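Local coordinates for RagA protein (Porphyromonas gingivalis, PDB 6SLN), which probably imports nutrients across the outer membrane through a plugged beta-barrel, as other TonB-dependent receptors do, at residues Ile206-Gly211 with Arg352-Ser357; Gly217-Asn222 with Ile316-Gly321; Ala796-Ile801 with Asp917-Glu922; Gly806-Tyr811 with Leu910-Gln915. One frame throughout, in Å; residues are numbered along the deposited sequence.

The four contacts form two pairs on opposite sides of the chain's centre. Contacts 1 and 2, centres about 12 Å apart, touch where Gly211 CA lies 4.2 Å from Ser319 CB; the first joins plug to barrel wall, the second is in the wall, and both reach the second subunit. Contacts 3 and 4, centres about 10 Å apart, are joined through neighbouring strands 792-802 and 807-812 of a small antiparallel sheet, and Asp917 OD2 meets Trp810 NE1 at 2.6 Å. Between the pairs the centres are about 55 to 66 Å apart. C8E detergent beside contact 1 and about 6 Å from the Phe318 side chain of contact 2 is consistent with a membrane-facing outer surface.

Contact 1 of 4, residues Ile206-Gly211 with Arg352-Ser357; sequences IQTKKG and RLNFES. With C8E ((hydroxyethyloxy)tri(ethyloxy)octane), chain J.
The plug of this TonB-dependent receptor meets the inside of its barrel wall here: the end of plug strand 203-208 and the residues after it lie against barrel strand 345-360, with the CA atoms of Lys210 and Asn354 nearest each other. Asn354 carries the contact. Its CG is anti to the carbonyl carbon (chi1 -86°), and ND2 reaches the plug with both donor directions in use. One N-H goes to Thr208 OG1 at 2.7 Å, nearly in the amide plane. The other goes to Lys209 O, 2.8 Å from ND2, meeting that carbonyl from above its plane, at an N-H...O angle of 153°. The amide is held at its other end too, because Arg352 NH1 donates to Asn354 OD1 at 2.6 Å, on a lone pair and at the guanidinium edge. That bond fixes which way the amide is turned. Thr208 CG2 then lies over one face of the guanidinium, 3.7 Å from Arg352 NH2. Asn354 thus meets the end of the plug strand in its amide plane and Arg352 with a guanidinium face, so polar groups join plug to barrel. Thr208 OG1 is shared with Asp163, which also forms a salt bridge with Lys210 NZ, itself bonded to Asn368 as well; Lys210 NZ reaches Thr208 OG1 weakly at 3.3 Å. Glu356 turns to Lys364, its OE1 staying 4.3 Å from Lys210 CE. On the far side of the barrel strand, carbon C5 of a C8E detergent molecule packs 3.6 Å from Arg352 N.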
# COMPACT_ATOMS: atom_id res chain seq x y z
N ILE A 206 13.00 -28.20 16.95
CA ILE A 206 14.24 -28.07 16.18
C ILE A 206 15.26 -27.35 17.05
O ILE A 206 15.00 -26.23 17.52
CB ILE A 206 14.01 -27.32 14.86
CG1 ILE A 206 12.98 -28.05 14.00
CG2 ILE A 206 15.33 -27.15 14.12
CD1 ILE A 206 12.59 -27.30 12.74
N GLN A 207 16.41 -27.96 17.28
CA GLN A 207 17.47 -27.31 18.05
C GLN A 207 18.66 -27.03 17.16
O GLN A 207 19.27 -27.96 16.62
CB GLN A 207 17.89 -28.15 19.25
CG GLN A 207 18.77 -27.36 20.18
CD GLN A 207 19.26 -28.17 21.34
OE1 GLN A 207 18.91 -29.35 21.48
NE2 GLN A 207 20.07 -27.55 22.20
N THR A 208 19.01 -25.76 17.04
CA THR A 208 20.12 -25.32 16.21
C THR A 208 21.46 -25.55 16.93
O THR A 208 21.51 -25.90 18.11
CB THR A 208 19.94 -23.85 15.83
OG1 THR A 208 20.07 -23.02 16.99
CG2 THR A 208 18.57 -23.61 15.19
N LYS A 209 22.55 -25.35 16.20
CA LYS A 209 23.86 -25.76 16.68
C LYS A 209 24.50 -24.69 17.56
O LYS A 209 24.33 -23.49 17.35
CB LYS A 209 24.79 -26.06 15.50
CG LYS A 209 24.50 -27.36 14.78
CD LYS A 209 25.10 -27.38 13.38
CE LYS A 209 25.14 -28.81 12.82
NZ LYS A 209 25.22 -28.87 11.33
N LYS A 210 25.24 -25.16 18.56
CA LYS A 210 26.09 -24.33 19.40
C LYS A 210 27.54 -24.74 19.18
O LYS A 210 27.83 -25.85 18.75
CB LYS A 210 25.73 -24.47 20.89
CG LYS A 210 24.25 -24.68 21.17
CD LYS A 210 23.38 -23.52 20.67
CE LYS A 210 21.95 -23.63 21.18
NZ LYS A 210 21.00 -23.08 20.18
N GLY A 211 28.46 -23.83 19.50
CA GLY A 211 29.87 -24.12 19.30
C GLY A 211 30.45 -25.03 20.37
O GLY A 211 30.34 -24.75 21.57
N ARG A 352 22.87 -16.50 10.51
CA ARG A 352 22.56 -16.91 11.86
C ARG A 352 23.75 -16.64 12.76
O ARG A 352 24.89 -16.98 12.40
CB ARG A 352 22.18 -18.39 11.94
CG ARG A 352 22.48 -19.00 13.32
CD ARG A 352 22.04 -20.45 13.43
NE ARG A 352 20.62 -20.59 13.11
CZ ARG A 352 19.64 -20.17 13.90
NH1 ARG A 352 19.92 -19.59 15.07
NH2 ARG A 352 18.37 -20.34 13.53
N LEU A 353 23.50 -16.05 13.92
CA LEU A 353 24.50 -15.94 14.98
C LEU A 353 23.89 -16.55 16.24
O LEU A 353 22.90 -16.03 16.77
CB LEU A 353 24.92 -14.49 15.21
CG LEU A 353 25.98 -14.38 16.31
CD1 LEU A 353 27.17 -15.27 15.98
CD2 LEU A 353 26.43 -12.94 16.53
N ASN A 354 24.46 -17.66 16.69
CA ASN A 354 24.08 -18.30 17.94
C ASN A 354 25.15 -18.01 18.97
O ASN A 354 26.35 -18.13 18.69
CB ASN A 354 23.92 -19.81 17.76
CG ASN A 354 22.54 -20.21 17.27
OD1 ASN A 354 21.73 -19.38 16.88
ND2 ASN A 354 22.29 -21.51 17.28
N PHE A 355 24.72 -17.64 20.18
CA PHE A 355 25.63 -17.14 21.20
C PHE A 355 25.17 -17.64 22.56
O PHE A 355 23.97 -17.81 22.79
CB PHE A 355 25.67 -15.62 21.14
CG PHE A 355 26.10 -14.97 22.40
CD1 PHE A 355 27.41 -15.09 22.84
CD2 PHE A 355 25.21 -14.19 23.13
CE1 PHE A 355 27.82 -14.47 24.00
CE2 PHE A 355 25.61 -13.57 24.29
CZ PHE A 355 26.92 -13.70 24.73
N GLU A 356 26.13 -17.88 23.45
CA GLU A 356 25.85 -18.40 24.78
C GLU A 356 27.07 -18.13 25.65
O GLU A 356 28.20 -18.31 25.20
CB GLU A 356 25.54 -19.90 24.76
CG GLU A 356 24.96 -20.46 26.05
CD GLU A 356 24.05 -21.67 25.82
OE1 GLU A 356 23.50 -21.81 24.70
OE2 GLU A 356 23.88 -22.48 26.76
N SER A 357 26.84 -17.69 26.89
CA SER A 357 27.97 -17.36 27.74
C SER A 357 27.59 -17.48 29.20
O SER A 357 26.48 -17.10 29.60
CB SER A 357 28.49 -15.94 27.48
OG SER A 357 29.54 -15.63 28.38
C1 C8E J . 28.49 -13.80 10.69
C2 C8E J . 27.15 -13.20 10.25
C3 C8E J . 25.98 -13.43 11.24
C4 C8E J . 24.66 -12.85 10.69
C5 C8E J . 23.42 -13.12 11.55
C6 C8E J . 22.27 -12.15 11.28
C7 C8E J . 20.98 -12.61 11.97
C8 C8E J . 19.78 -11.69 11.70
O9 C8E J . 19.49 -10.90 12.84
C10 C8E J . 18.58 -9.83 12.60
C11 C8E J . 19.18 -8.48 13.03
O12 C8E J . 18.76 -8.03 14.30
C13 C8E J . 19.86 -7.66 15.13
C14 C8E J . 19.44 -7.41 16.59
O15 C8E J . 20.31 -8.05 17.51
C16 C8E J . 19.70 -8.50 18.71
C17 C8E J . 20.62 -8.26 19.91
O18 C8E J . 20.02 -8.61 21.14
C19 C8E J . 20.63 -9.69 21.83
C20 C8E J . 20.77 -9.41 23.33
O21 C8E J . 20.56 -10.58 24.11

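Contact 2 of 4, residues Gly217-Asn222 with Ile316-Gly321; sequences GRITFN and ISFSGG
Ile219 and Phe318 lie side by side and point the same way, across a non-hydrogen-bonded pair of antiparallel strands. Ile219 CG1 (chi1 -48°) and Phe318 CG (chi1 -55°) both stand anti to the carbonyl carbon, beside the backbone N. Two branches of the isoleucine meet the CD1 and CE1 atoms of the ring: CG2 is 3.6 Å from Phe318 CE1, while CG1 meets Phe318 CD1 at 3.7 Å. Ile219 CG2 also touches the next apolar residue of the facing strand, 4.0 Å from Ile316 CG1. Ile316 leans its CD1 on Phe221 CB, so four apolar side chains share one face. Arg218, Thr220, Ser317 and Ser319 occupy the other. There Arg218 runs out from the sheet with CG anti to the backbone N, its CB passing 4.0 Å from Ser319 OG, and the Thr220 and Ser317 side chains come nearest at their CB atoms, 4.3 Å apart. Main-chain bonds hold the register. Arg218 N gives to Ser319 O at 2.8 Å, nearly along the C=O axis, with a weak return from Ser319 N. Thr220 and Ser317 bond both ways, Ser317 N to Thr220 O at 2.9 Å being the shorter. The apolar face looks outward: Ile219 packs on Leu363 and Phe318 on Ile359, both of the second subunit. On its other edge, strand 218-230 bonds to the chain end through Phe997 and Leu995. An apolar outer face, a polar inner one, and a first strand paired with both its successor and the last strand are characteristic of a closed outer-membrane beta-barrel.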
# COMPACT_ATOMS: atom_id res chain seq x y z
N GLY A 217 38.85 -22.93 16.60
CA GLY A 217 37.51 -22.91 16.05
C GLY A 217 37.40 -23.84 14.85
O GLY A 217 38.37 -24.45 14.40
N ARG A 218 36.18 -23.97 14.34
CA ARG A 218 35.92 -24.84 13.21
C ARG A 218 35.17 -24.06 12.14
O ARG A 218 34.17 -23.40 12.44
CB ARG A 218 35.10 -26.09 13.61
CG ARG A 218 34.85 -27.02 12.43
CD ARG A 218 33.76 -28.04 12.70
NE ARG A 218 33.52 -28.21 14.12
CZ ARG A 218 32.63 -29.05 14.63
NH1 ARG A 218 31.90 -29.81 13.82
NH2 ARG A 218 32.48 -29.14 15.94
N ILE A 219 35.65 -24.15 10.90
CA ILE A 219 35.00 -23.55 9.74
C ILE A 219 34.56 -24.67 8.81
O ILE A 219 35.30 -25.64 8.59
CB ILE A 219 35.93 -22.58 9.00
CG1 ILE A 219 36.60 -21.62 9.98
CG2 ILE A 219 35.14 -21.83 7.93
CD1 ILE A 219 37.86 -20.99 9.45
N THR A 220 33.35 -24.55 8.27
CA THR A 220 32.84 -25.50 7.30
C THR A 220 32.24 -24.77 6.11
O THR A 220 31.52 -23.79 6.29
CB THR A 220 31.82 -26.41 7.94
OG1 THR A 220 32.45 -27.07 9.04
CG2 THR A 220 31.35 -27.44 6.92
N PHE A 221 32.57 -25.22 4.91
CA PHE A 221 32.03 -24.64 3.69
C PHE A 221 31.34 -25.75 2.92
O PHE A 221 31.94 -26.79 2.67
CB PHE A 221 33.13 -23.99 2.83
CG PHE A 221 32.67 -23.57 1.46
CD1 PHE A 221 32.06 -22.34 1.26
CD2 PHE A 221 32.85 -24.39 0.36
CE1 PHE A 221 31.63 -21.95 -0.01
CE2 PHE A 221 32.43 -24.01 -0.90
CZ PHE A 221 31.82 -22.77 -1.08
N ASN A 222 30.08 -25.52 2.56
CA ASN A 222 29.31 -26.45 1.77
C ASN A 222 28.84 -25.76 0.50
O ASN A 222 28.46 -24.58 0.53
CB ASN A 222 28.09 -27.01 2.52
CG ASN A 222 28.45 -27.61 3.86
OD1 ASN A 222 29.14 -28.63 3.94
ND2 ASN A 222 27.97 -26.98 4.93
N ILE A 316 28.69 -21.24 4.77
CA ILE A 316 29.93 -21.19 5.54
C ILE A 316 29.58 -21.01 7.01
O ILE A 316 28.68 -20.23 7.35
CB ILE A 316 30.93 -20.12 5.01
CG1 ILE A 316 32.30 -20.28 5.65
CG2 ILE A 316 30.45 -18.70 5.20
CD1 ILE A 316 33.43 -20.13 4.66
N SER A 317 30.24 -21.79 7.87
CA SER A 317 29.98 -21.85 9.30
C SER A 317 31.22 -21.47 10.08
O SER A 317 32.35 -21.80 9.68
CB SER A 317 29.55 -23.26 9.77
OG SER A 317 28.44 -23.74 9.05
N PHE A 318 31.00 -20.82 11.21
CA PHE A 318 32.05 -20.56 12.19
C PHE A 318 31.52 -20.99 13.54
O PHE A 318 30.36 -20.72 13.87
CB PHE A 318 32.45 -19.09 12.16
CG PHE A 318 32.87 -18.61 10.80
CD1 PHE A 318 34.16 -18.84 10.34
CD2 PHE A 318 31.96 -18.01 9.95
CE1 PHE A 318 34.54 -18.44 9.08
CE2 PHE A 318 32.35 -17.60 8.68
CZ PHE A 318 33.63 -17.82 8.25
N SER A 319 32.35 -21.71 14.30
CA SER A 319 31.88 -22.29 15.55
C SER A 319 33.08 -22.62 16.44
O SER A 319 34.17 -22.94 15.95
CB SER A 319 31.05 -23.55 15.31
OG SER A 319 31.84 -24.71 15.51
N GLY A 320 32.85 -22.55 17.73
CA GLY A 320 33.88 -22.81 18.72
C GLY A 320 33.57 -22.06 20.00
O GLY A 320 32.45 -21.59 20.20
N GLY A 321 34.57 -21.96 20.86
CA GLY A 321 34.42 -21.17 22.06
C GLY A 321 35.44 -21.53 23.11
O GLY A 321 36.10 -22.57 23.06

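Contact 3 of 4, residues Ala796-Ile801 with Asp917-Glu922; sequences AEYAGI and DTHLLE
Thr918 OG1 accepts one hydrogen bond across the contact, from Tyr798 N at 2.7 Å with an N-H...O angle of 144°. The hydroxyl is put there by its torsion, standing between the backbone N and the carbonyl carbon (chi1 37°). The main chain adds a weak second link, Thr918 N to Ala796 O at 3.2 Å. Thr918 also opens a type II turn closed by Leu921 N bonding back to Thr918 O, and this turn leads into strand 921-937. Tyr798 CG is anti to its own backbone N, which brings the ring in beside the turn. His919 comes over one ring face edge-on, the centroids 5.0 Å apart and the planes at 60°, an edge-to-face pair. From another direction the Asp917 carboxylate crosses the tyrosine obliquely, its OD2 3.5 Å from Tyr798 CD1. Asp917 OD2 takes its bond from Trp810 NE1 of the neighbouring strand. That indole N-H would probably favour the charged form of the buried Asp917, while a side-chain hydroxyl does the work of a strand partner for the Tyr798 amide.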
# COMPACT_ATOMS: atom_id res chain seq x y z
N ALA A 796 -20.60 -44.52 -5.79
CA ALA A 796 -21.15 -45.73 -6.36
C ALA A 796 -20.02 -46.70 -6.67
O ALA A 796 -18.87 -46.30 -6.86
CB ALA A 796 -21.95 -45.42 -7.62
N GLU A 797 -20.35 -47.99 -6.68
CA GLU A 797 -19.39 -49.03 -7.03
C GLU A 797 -19.56 -49.36 -8.50
O GLU A 797 -20.55 -49.98 -8.90
CB GLU A 797 -19.58 -50.27 -6.16
CG GLU A 797 -19.46 -49.97 -4.67
CD GLU A 797 -19.29 -51.22 -3.83
OE1 GLU A 797 -19.51 -52.34 -4.35
OE2 GLU A 797 -18.94 -51.07 -2.65
N TYR A 798 -18.60 -48.91 -9.31
CA TYR A 798 -18.60 -49.14 -10.75
C TYR A 798 -18.54 -50.63 -11.03
O TYR A 798 -17.70 -51.34 -10.48
CB TYR A 798 -17.40 -48.42 -11.38
CG TYR A 798 -17.38 -48.52 -12.88
CD1 TYR A 798 -18.29 -47.80 -13.65
CD2 TYR A 798 -16.47 -49.35 -13.54
CE1 TYR A 798 -18.28 -47.90 -15.02
CE2 TYR A 798 -16.45 -49.44 -14.90
CZ TYR A 798 -17.36 -48.72 -15.64
OH TYR A 798 -17.36 -48.81 -17.01
N ALA A 799 -19.44 -51.11 -11.89
CA ALA A 799 -19.41 -52.53 -12.25
C ALA A 799 -18.64 -52.72 -13.55
O ALA A 799 -17.46 -53.09 -13.55
CB ALA A 799 -20.83 -53.10 -12.37
N GLY A 800 -19.30 -52.47 -14.68
CA GLY A 800 -18.57 -52.34 -15.92
C GLY A 800 -19.47 -51.79 -17.01
O GLY A 800 -20.12 -50.76 -16.84
N ILE A 801 -19.53 -52.48 -18.14
CA ILE A 801 -20.50 -52.14 -19.16
C ILE A 801 -21.32 -53.38 -19.49
O ILE A 801 -20.84 -54.51 -19.41
CB ILE A 801 -19.83 -51.55 -20.43
CG1 ILE A 801 -19.11 -52.63 -21.23
CG2 ILE A 801 -18.86 -50.45 -20.05
CD1 ILE A 801 -18.90 -52.24 -22.71
N ASP A 917 -17.15 -42.70 -9.50
CA ASP A 917 -17.35 -43.94 -8.77
C ASP A 917 -16.03 -44.61 -8.45
O ASP A 917 -15.01 -43.92 -8.37
CB ASP A 917 -18.25 -44.88 -9.57
CG ASP A 917 -17.83 -44.97 -11.01
OD1 ASP A 917 -16.64 -45.21 -11.27
OD2 ASP A 917 -18.71 -44.81 -11.89
N THR A 918 -16.03 -45.93 -8.26
CA THR A 918 -14.82 -46.61 -7.80
C THR A 918 -13.74 -46.73 -8.88
O THR A 918 -12.56 -46.82 -8.53
CB THR A 918 -15.17 -47.99 -7.28
OG1 THR A 918 -16.21 -48.54 -8.10
CG2 THR A 918 -15.63 -47.90 -5.84
N HIS A 919 -14.10 -46.78 -10.16
CA HIS A 919 -13.14 -46.38 -11.18
C HIS A 919 -12.87 -44.91 -10.95
O HIS A 919 -13.77 -44.16 -10.57
CB HIS A 919 -13.66 -46.62 -12.60
CG HIS A 919 -14.17 -45.39 -13.28
ND1 HIS A 919 -15.48 -44.97 -13.17
CD2 HIS A 919 -13.54 -44.46 -14.04
CE1 HIS A 919 -15.63 -43.84 -13.85
NE2 HIS A 919 -14.47 -43.51 -14.38
N LEU A 920 -11.62 -44.49 -11.13
CA LEU A 920 -11.10 -43.20 -10.67
C LEU A 920 -10.64 -43.26 -9.22
O LEU A 920 -9.79 -42.46 -8.83
CB LEU A 920 -12.10 -42.04 -10.81
CG LEU A 920 -12.71 -41.75 -12.18
CD1 LEU A 920 -13.35 -40.38 -12.21
CD2 LEU A 920 -11.66 -41.88 -13.27
N LEU A 921 -11.16 -44.17 -8.39
CA LEU A 921 -10.61 -44.30 -7.04
C LEU A 921 -9.41 -45.23 -7.10
O LEU A 921 -9.57 -46.45 -7.15
CB LEU A 921 -11.65 -44.81 -6.04
CG LEU A 921 -11.17 -44.80 -4.58
CD1 LEU A 921 -10.73 -43.39 -4.11
CD2 LEU A 921 -12.22 -45.43 -3.63
N GLU A 922 -8.21 -44.68 -7.08
CA GLU A 922 -7.01 -45.48 -7.29
C GLU A 922 -6.24 -45.67 -6.00
O GLU A 922 -6.22 -44.80 -5.13
CB GLU A 922 -6.10 -44.84 -8.33
CG GLU A 922 -6.70 -44.75 -9.71
CD GLU A 922 -5.71 -44.17 -10.70
OE1 GLU A 922 -4.52 -44.52 -10.59
OE2 GLU A 922 -6.12 -43.35 -11.56

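Contact 4 of 4, residues Gly806-Tyr811 with Leu910-Gln915; sequences GKQLWY and LGQSPQ
The carboxamide of Gln912 bridges two backbone groups either side of Lys807. Its NE2 donates to Gly806 O at 3.1 Å, on a lone pair of that carbonyl and in the plane of the amide, though bent to 136° at the hydrogen. Its OE1 accepts from Gln808 N at 3.4 Å, a weak bond by length but a straight one at 167°. The side chain thus offers an N-H and a C=O to the two groups flanking Lys807, much as one residue of a parallel neighbouring strand would. CG starts between the backbone N and the carbonyl carbon, and the chain is extended from there, enough to span the 8.2 Å between Lys807 CA and Gln912 CA. NE2 is bonded to Lys909 O as well, which ties the amide to its own loop. Packing surrounds these bonds. Gln808 crosses Gln912 obliquely, its CG 3.5 Å from Gln912 OE1 and 3.7 Å from Gln912 CD. Further along, Gln915 folds back at chi2 and lays its CG 3.6 Å from Trp810 CZ2, the two side chains crossing at about a right angle. The indole N-H goes to Asp917, and Tyr828 meets the tryptophan ring. Ser913 and Gln915 also touch the chain of another protein. Strand 807-812 runs between strands 792-802 and 822-825. The run from Gln912 to Gln915, at about 21° to the direction from Gly806 to Trp810, belongs to the loop between helix 874-879 and strand 921-937, with Ser913 and Pro914 resting on Tyr877 of that helix.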
# COMPACT_ATOMS: atom_id res chain seq x y z
N GLY A 806 -23.41 -51.45 -24.47
CA GLY A 806 -22.34 -50.50 -24.27
C GLY A 806 -22.54 -49.51 -23.15
O GLY A 806 -21.76 -48.57 -23.03
N LYS A 807 -23.56 -49.70 -22.31
CA LYS A 807 -23.84 -48.74 -21.26
C LYS A 807 -23.05 -49.07 -20.01
O LYS A 807 -22.72 -50.22 -19.73
CB LYS A 807 -25.34 -48.73 -20.94
CG LYS A 807 -26.21 -48.17 -22.06
CD LYS A 807 -27.68 -48.09 -21.63
CE LYS A 807 -28.49 -47.22 -22.59
NZ LYS A 807 -27.81 -47.05 -23.92
N GLN A 808 -22.74 -48.03 -19.24
CA GLN A 808 -22.06 -48.22 -17.97
C GLN A 808 -23.01 -48.83 -16.94
O GLN A 808 -24.23 -48.68 -17.01
CB GLN A 808 -21.52 -46.89 -17.46
CG GLN A 808 -20.52 -46.28 -18.39
CD GLN A 808 -19.83 -45.12 -17.79
OE1 GLN A 808 -20.34 -44.01 -17.83
NE2 GLN A 808 -18.66 -45.36 -17.22
N LEU A 809 -22.41 -49.51 -15.97
CA LEU A 809 -23.15 -50.26 -14.98
C LEU A 809 -22.59 -49.99 -13.59
O LEU A 809 -21.38 -49.85 -13.41
CB LEU A 809 -23.11 -51.76 -15.31
CG LEU A 809 -24.01 -52.24 -16.46
CD1 LEU A 809 -24.14 -53.76 -16.52
CD2 LEU A 809 -25.39 -51.61 -16.37
N TRP A 810 -23.49 -49.92 -12.61
CA TRP A 810 -23.10 -49.80 -11.22
C TRP A 810 -23.86 -50.83 -10.39
O TRP A 810 -24.98 -51.24 -10.74
CB TRP A 810 -23.37 -48.38 -10.67
CG TRP A 810 -22.63 -47.33 -11.41
CD1 TRP A 810 -21.41 -46.81 -11.10
CD2 TRP A 810 -23.06 -46.68 -12.62
NE1 TRP A 810 -21.06 -45.85 -12.04
CE2 TRP A 810 -22.05 -45.76 -12.98
CE3 TRP A 810 -24.20 -46.79 -13.43
CZ2 TRP A 810 -22.14 -44.95 -14.11
CZ3 TRP A 810 -24.29 -45.99 -14.55
CH2 TRP A 810 -23.27 -45.08 -14.89
N TYR A 811 -23.24 -51.26 -9.30
CA TYR A 811 -23.94 -52.14 -8.39
C TYR A 811 -24.92 -51.34 -7.54
O TYR A 811 -24.68 -50.18 -7.20
CB TYR A 811 -22.97 -52.88 -7.48
CG TYR A 811 -22.06 -53.84 -8.19
CD1 TYR A 811 -22.57 -54.91 -8.91
CD2 TYR A 811 -20.67 -53.65 -8.16
CE1 TYR A 811 -21.72 -55.79 -9.58
CE2 TYR A 811 -19.82 -54.52 -8.82
CZ TYR A 811 -20.35 -55.58 -9.53
OH TYR A 811 -19.51 -56.44 -10.18
N LEU A 910 -19.47 -44.64 -26.80
CA LEU A 910 -19.26 -43.21 -26.69
C LEU A 910 -20.58 -42.46 -26.53
O LEU A 910 -21.63 -42.90 -26.97
CB LEU A 910 -18.52 -42.67 -27.91
CG LEU A 910 -17.05 -42.98 -28.17
CD1 LEU A 910 -16.66 -42.29 -29.44
CD2 LEU A 910 -16.15 -42.54 -27.02
N GLY A 911 -20.50 -41.29 -25.90
CA GLY A 911 -21.63 -40.40 -25.79
C GLY A 911 -22.20 -40.29 -24.39
O GLY A 911 -23.33 -39.78 -24.24
N GLN A 912 -21.49 -40.76 -23.38
CA GLN A 912 -22.04 -40.81 -22.04
C GLN A 912 -21.00 -40.37 -21.03
O GLN A 912 -19.81 -40.69 -21.16
CB GLN A 912 -22.57 -42.22 -21.72
CG GLN A 912 -21.53 -43.28 -21.49
CD GLN A 912 -22.17 -44.66 -21.30
OE1 GLN A 912 -23.04 -44.85 -20.44
NE2 GLN A 912 -21.75 -45.62 -22.13
N SER A 913 -21.44 -39.62 -20.05
CA SER A 913 -20.49 -39.06 -19.11
C SER A 913 -20.04 -40.13 -18.11
O SER A 913 -20.80 -41.05 -17.79
CB SER A 913 -21.09 -37.87 -18.38
OG SER A 913 -20.08 -36.94 -18.03
N PRO A 914 -18.81 -40.06 -17.64
CA PRO A 914 -18.39 -40.92 -16.53
C PRO A 914 -18.97 -40.39 -15.24
O PRO A 914 -19.57 -39.31 -15.18
CB PRO A 914 -16.86 -40.81 -16.52
CG PRO A 914 -16.57 -39.53 -17.24
CD PRO A 914 -17.73 -39.17 -18.11
N GLN A 915 -18.83 -41.18 -14.19
CA GLN A 915 -19.21 -40.75 -12.86
C GLN A 915 -18.01 -40.87 -11.94
O GLN A 915 -16.98 -41.46 -12.30
CB GLN A 915 -20.40 -41.55 -12.33
CG GLN A 915 -21.62 -41.50 -13.23
CD GLN A 915 -22.26 -40.11 -13.33
OE1 GLN A 915 -21.95 -39.20 -12.55
NE2 GLN A 915 -23.18 -39.96 -14.28